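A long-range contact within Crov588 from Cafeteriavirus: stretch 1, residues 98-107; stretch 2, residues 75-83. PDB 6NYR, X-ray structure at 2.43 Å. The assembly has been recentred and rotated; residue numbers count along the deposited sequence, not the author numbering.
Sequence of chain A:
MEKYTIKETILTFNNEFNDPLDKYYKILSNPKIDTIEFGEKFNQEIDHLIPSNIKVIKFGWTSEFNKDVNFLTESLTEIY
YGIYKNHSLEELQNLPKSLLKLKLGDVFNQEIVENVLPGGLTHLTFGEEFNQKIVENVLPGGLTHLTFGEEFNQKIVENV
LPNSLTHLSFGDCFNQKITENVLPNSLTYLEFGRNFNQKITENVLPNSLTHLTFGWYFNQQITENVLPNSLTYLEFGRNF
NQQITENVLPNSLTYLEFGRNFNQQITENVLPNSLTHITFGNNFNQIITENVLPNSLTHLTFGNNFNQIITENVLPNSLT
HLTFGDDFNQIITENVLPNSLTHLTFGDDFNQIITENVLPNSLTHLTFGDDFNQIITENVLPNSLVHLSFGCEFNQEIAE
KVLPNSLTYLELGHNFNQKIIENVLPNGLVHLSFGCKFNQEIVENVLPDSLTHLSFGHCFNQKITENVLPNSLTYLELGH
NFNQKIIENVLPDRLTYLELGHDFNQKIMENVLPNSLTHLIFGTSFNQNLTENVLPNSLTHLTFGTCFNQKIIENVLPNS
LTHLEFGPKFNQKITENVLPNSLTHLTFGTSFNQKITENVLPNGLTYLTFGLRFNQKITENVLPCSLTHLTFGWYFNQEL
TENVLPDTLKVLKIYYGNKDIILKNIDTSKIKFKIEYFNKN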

# COMPACT_ATOMS: atom_id res chain seq x y z
N SER A 98 17.73 22.43 24.00
CA SER A 98 17.69 20.99 23.81
C SER A 98 17.32 20.60 22.39
O SER A 98 17.49 19.43 22.02
CB SER A 98 16.70 20.35 24.78
OG SER A 98 15.39 20.87 24.60
N LEU A 99 16.82 21.54 21.58
CA LEU A 99 16.23 21.18 20.30
C LEU A 99 17.28 20.61 19.35
O LEU A 99 18.36 21.18 19.18
CB LEU A 99 15.55 22.39 19.66
CG LEU A 99 14.43 22.02 18.69
CD1 LEU A 99 13.23 21.44 19.44
CD2 LEU A 99 14.01 23.20 17.83
N LEU A 100 16.94 19.48 18.73
CA LEU A 100 17.79 18.84 17.74
C LEU A 100 17.22 18.87 16.33
O LEU A 100 17.99 18.92 15.37
CB LEU A 100 18.03 17.38 18.13
CG LEU A 100 18.74 17.14 19.46
CD1 LEU A 100 18.68 15.67 19.84
CD2 LEU A 100 20.18 17.61 19.36
N LYS A 101 15.90 18.85 16.19
CA LYS A 101 15.24 18.73 14.90
C LYS A 101 14.13 19.77 14.82
O LYS A 101 13.32 19.89 15.75
CB LYS A 101 14.69 17.32 14.71
CG LYS A 101 15.74 16.24 14.90
CD LYS A 101 15.31 14.94 14.24
CE LYS A 101 16.37 13.87 14.41
NZ LYS A 101 15.97 12.61 13.72
N LEU A 102 14.11 20.51 13.72
CA LEU A 102 13.20 21.64 13.60
C LEU A 102 12.75 21.80 12.16
O LEU A 102 13.59 21.83 11.25
CB LEU A 102 13.88 22.93 14.07
CG LEU A 102 13.21 24.27 13.76
CD1 LEU A 102 11.91 24.44 14.52
CD2 LEU A 102 14.19 25.41 14.06
N LYS A 103 11.45 21.90 11.96
CA LYS A 103 10.89 22.42 10.72
C LYS A 103 10.18 23.74 11.04
O LYS A 103 9.26 23.77 11.87
CB LYS A 103 9.91 21.46 10.05
CG LYS A 103 9.36 22.04 8.75
CD LYS A 103 8.23 21.21 8.16
CE LYS A 103 7.57 21.94 6.99
NZ LYS A 103 6.94 23.23 7.40
N LEU A 104 10.60 24.81 10.38
CA LEU A 104 9.99 26.11 10.57
C LEU A 104 8.61 26.17 9.90
O LEU A 104 8.31 25.41 8.98
CB LEU A 104 10.88 27.20 9.97
CG LEU A 104 12.27 27.33 10.61
CD1 LEU A 104 13.17 28.22 9.77
CD2 LEU A 104 12.14 27.85 12.03
N GLY A 105 7.77 27.06 10.41
CA GLY A 105 6.50 27.32 9.76
C GLY A 105 6.68 27.84 8.35
O GLY A 105 7.70 28.43 8.01
N ASP A 106 5.66 27.62 7.52
CA ASP A 106 5.76 27.95 6.11
C ASP A 106 5.58 29.44 5.83
O ASP A 106 5.96 29.89 4.74
CB ASP A 106 4.73 27.15 5.32
CG ASP A 106 5.04 25.66 5.30
OD1 ASP A 106 6.23 25.30 5.31
OD2 ASP A 106 4.09 24.86 5.28
N VAL A 107 5.02 30.21 6.76
CA VAL A 107 4.92 31.64 6.54
C VAL A 107 6.27 32.33 6.75
O VAL A 107 6.58 33.32 6.08
CB VAL A 107 3.86 32.27 7.45
CG1 VAL A 107 3.83 33.79 7.27
CG2 VAL A 107 2.49 31.67 7.18
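Stretch 2 75-83: SLTEIYYGI

Stretch 2 lies alongside stretch 1 as a short parallel β-ladder, continued at both ends by backbone hydrogen bonds from loop residues, and it illustrates how segments some twenty residues apart can lie side by side in register with the same polarity. The strand of stretch 2, Glu78 to Tyr80, is extended, with phi between -127° and -152° and psi between 120° and 138°. It runs beside the strand Lys101 to Lys103 at an angle of 11° between their N-to-C directions, and the two axes approach to 4.9 Å. Glu78 pairs with Lys101, Ile79 with Leu102 and Tyr80 with Lys103, at CA–CA distances of 4.5, 5.3 and 4.5 Å respectively.

In a parallel pair, a residue of one strand typically bonds to two residues of the other, and Ile79 does exactly this. Its N donates to Lys101 O at 3.1 Å, while its O accepts from Lys103 N, also at 3.1 Å. The ladder continues as Tyr81 N donates to Lys103 O at 3.1 Å. Before the strand, Thr77 O receives two amides of the partner, Leu100 N at 2.7 Å and Lys101 N at 2.9 Å; beyond it, Gly82 O accepts from Asp106 N at 3.1 Å. Weaker CA–H···O contacts fill in between, with Glu78 CA 3.2 Å from Lys101 O and Leu102 CA 3.4 Å from Ile79 O.

Alternation along the strands sorts the side chains. Ile79 and Leu102 share one face and are buried, with Ile79 CG2 3.8 Å from Leu102 CD1; the same methyl lies 4.2 Å from Leu99 CD1, so an apolar patch extends past the strand. Glu78, Tyr80, Lys101 and Lys103 occupy the other face. There Tyr80 OH donates to Glu78 OE1 at 2.6 Å within stretch 2 and lies 3.5 Å from Lys101 CB, while Lys103 CB lies at the edge of the Tyr80 ring, 3.9 Å from Tyr80 CD1. Lys101 NZ and Glu78 OE2 stand 4.3 Å apart, close for opposite charges but beyond a salt bridge.

Side chains also reach the backbone. Ser98 OG donates to Leu76 O at a very short 2.3 Å. Lys103 NZ donates to Tyr81 O at 3.0 Å while forming a salt bridge to Asp106 OD1, also at 3.0 Å, so one ammonium group ties its own turn to stretch 2. Past the ladder, Ile83 CD1 comes within 3.1 Å of Asp106 OD2, a tight contact that is not a hydrogen bond. Altogether the contact buries 807 Å², summed over both stretches.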

# COMPACT_ATOMS: atom_id res chain seq x y z
N SER A 75 13.11 20.14 27.54
CA SER A 75 13.35 18.75 27.17
C SER A 75 12.85 18.43 25.77
O SER A 75 13.05 17.31 25.30
CB SER A 75 12.69 17.81 28.18
OG SER A 75 13.20 18.00 29.49
N LEU A 76 12.20 19.38 25.10
CA LEU A 76 11.87 19.20 23.69
C LEU A 76 13.14 18.98 22.88
O LEU A 76 14.14 19.69 23.05
CB LEU A 76 11.12 20.40 23.12
CG LEU A 76 9.62 20.30 22.85
CD1 LEU A 76 9.29 21.37 21.78
CD2 LEU A 76 9.16 18.95 22.42
N THR A 77 13.11 17.99 21.98
CA THR A 77 14.18 17.77 21.02
C THR A 77 13.74 17.94 19.58
O THR A 77 14.60 18.11 18.71
CB THR A 77 14.77 16.36 21.18
OG1 THR A 77 13.73 15.39 21.01
CG2 THR A 77 15.40 16.20 22.55
N GLU A 78 12.44 17.91 19.30
CA GLU A 78 11.94 17.98 17.93
C GLU A 78 10.63 18.75 17.92
O GLU A 78 9.79 18.56 18.81
CB GLU A 78 11.71 16.59 17.35
CG GLU A 78 12.83 15.62 17.59
CD GLU A 78 12.66 14.31 16.83
OE1 GLU A 78 11.73 14.22 16.00
OE2 GLU A 78 13.45 13.37 17.07
N ILE A 79 10.46 19.62 16.93
CA ILE A 79 9.17 20.24 16.69
C ILE A 79 9.08 20.59 15.21
O ILE A 79 10.02 21.13 14.62
CB ILE A 79 8.95 21.50 17.56
CG1 ILE A 79 7.50 21.98 17.37
CG2 ILE A 79 9.92 22.60 17.19
CD1 ILE A 79 7.03 22.96 18.41
N TYR A 80 7.92 20.29 14.62
CA TYR A 80 7.68 20.49 13.20
C TYR A 80 6.40 21.30 13.03
O TYR A 80 5.33 20.87 13.48
CB TYR A 80 7.56 19.14 12.48
CG TYR A 80 8.69 18.18 12.83
CD1 TYR A 80 9.82 18.11 12.04
CD2 TYR A 80 8.62 17.37 13.95
CE1 TYR A 80 10.85 17.24 12.34
CE2 TYR A 80 9.64 16.50 14.27
CZ TYR A 80 10.76 16.44 13.46
OH TYR A 80 11.79 15.57 13.77
N TYR A 81 6.52 22.47 12.41
CA TYR A 81 5.39 23.37 12.24
C TYR A 81 4.78 23.23 10.85
O TYR A 81 5.37 22.67 9.93
CB TYR A 81 5.82 24.82 12.49
CG TYR A 81 6.13 25.16 13.93
CD1 TYR A 81 5.10 25.33 14.86
CD2 TYR A 81 7.43 25.34 14.37
CE1 TYR A 81 5.37 25.65 16.17
CE2 TYR A 81 7.71 25.65 15.69
CZ TYR A 81 6.67 25.81 16.58
OH TYR A 81 6.94 26.13 17.90
N GLY A 82 3.57 23.80 10.71
CA GLY A 82 2.75 23.60 9.55
C GLY A 82 2.61 24.83 8.67
O GLY A 82 3.43 25.75 8.71
N ILE A 83 1.53 24.85 7.89
CA ILE A 83 1.43 25.76 6.76
C ILE A 83 1.13 27.19 7.18
O ILE A 83 1.53 28.14 6.49
CB ILE A 83 0.37 25.23 5.78
CG1 ILE A 83 0.40 26.01 4.46
CG2 ILE A 83 -1.03 25.34 6.40
CD1 ILE A 83 1.58 25.65 3.58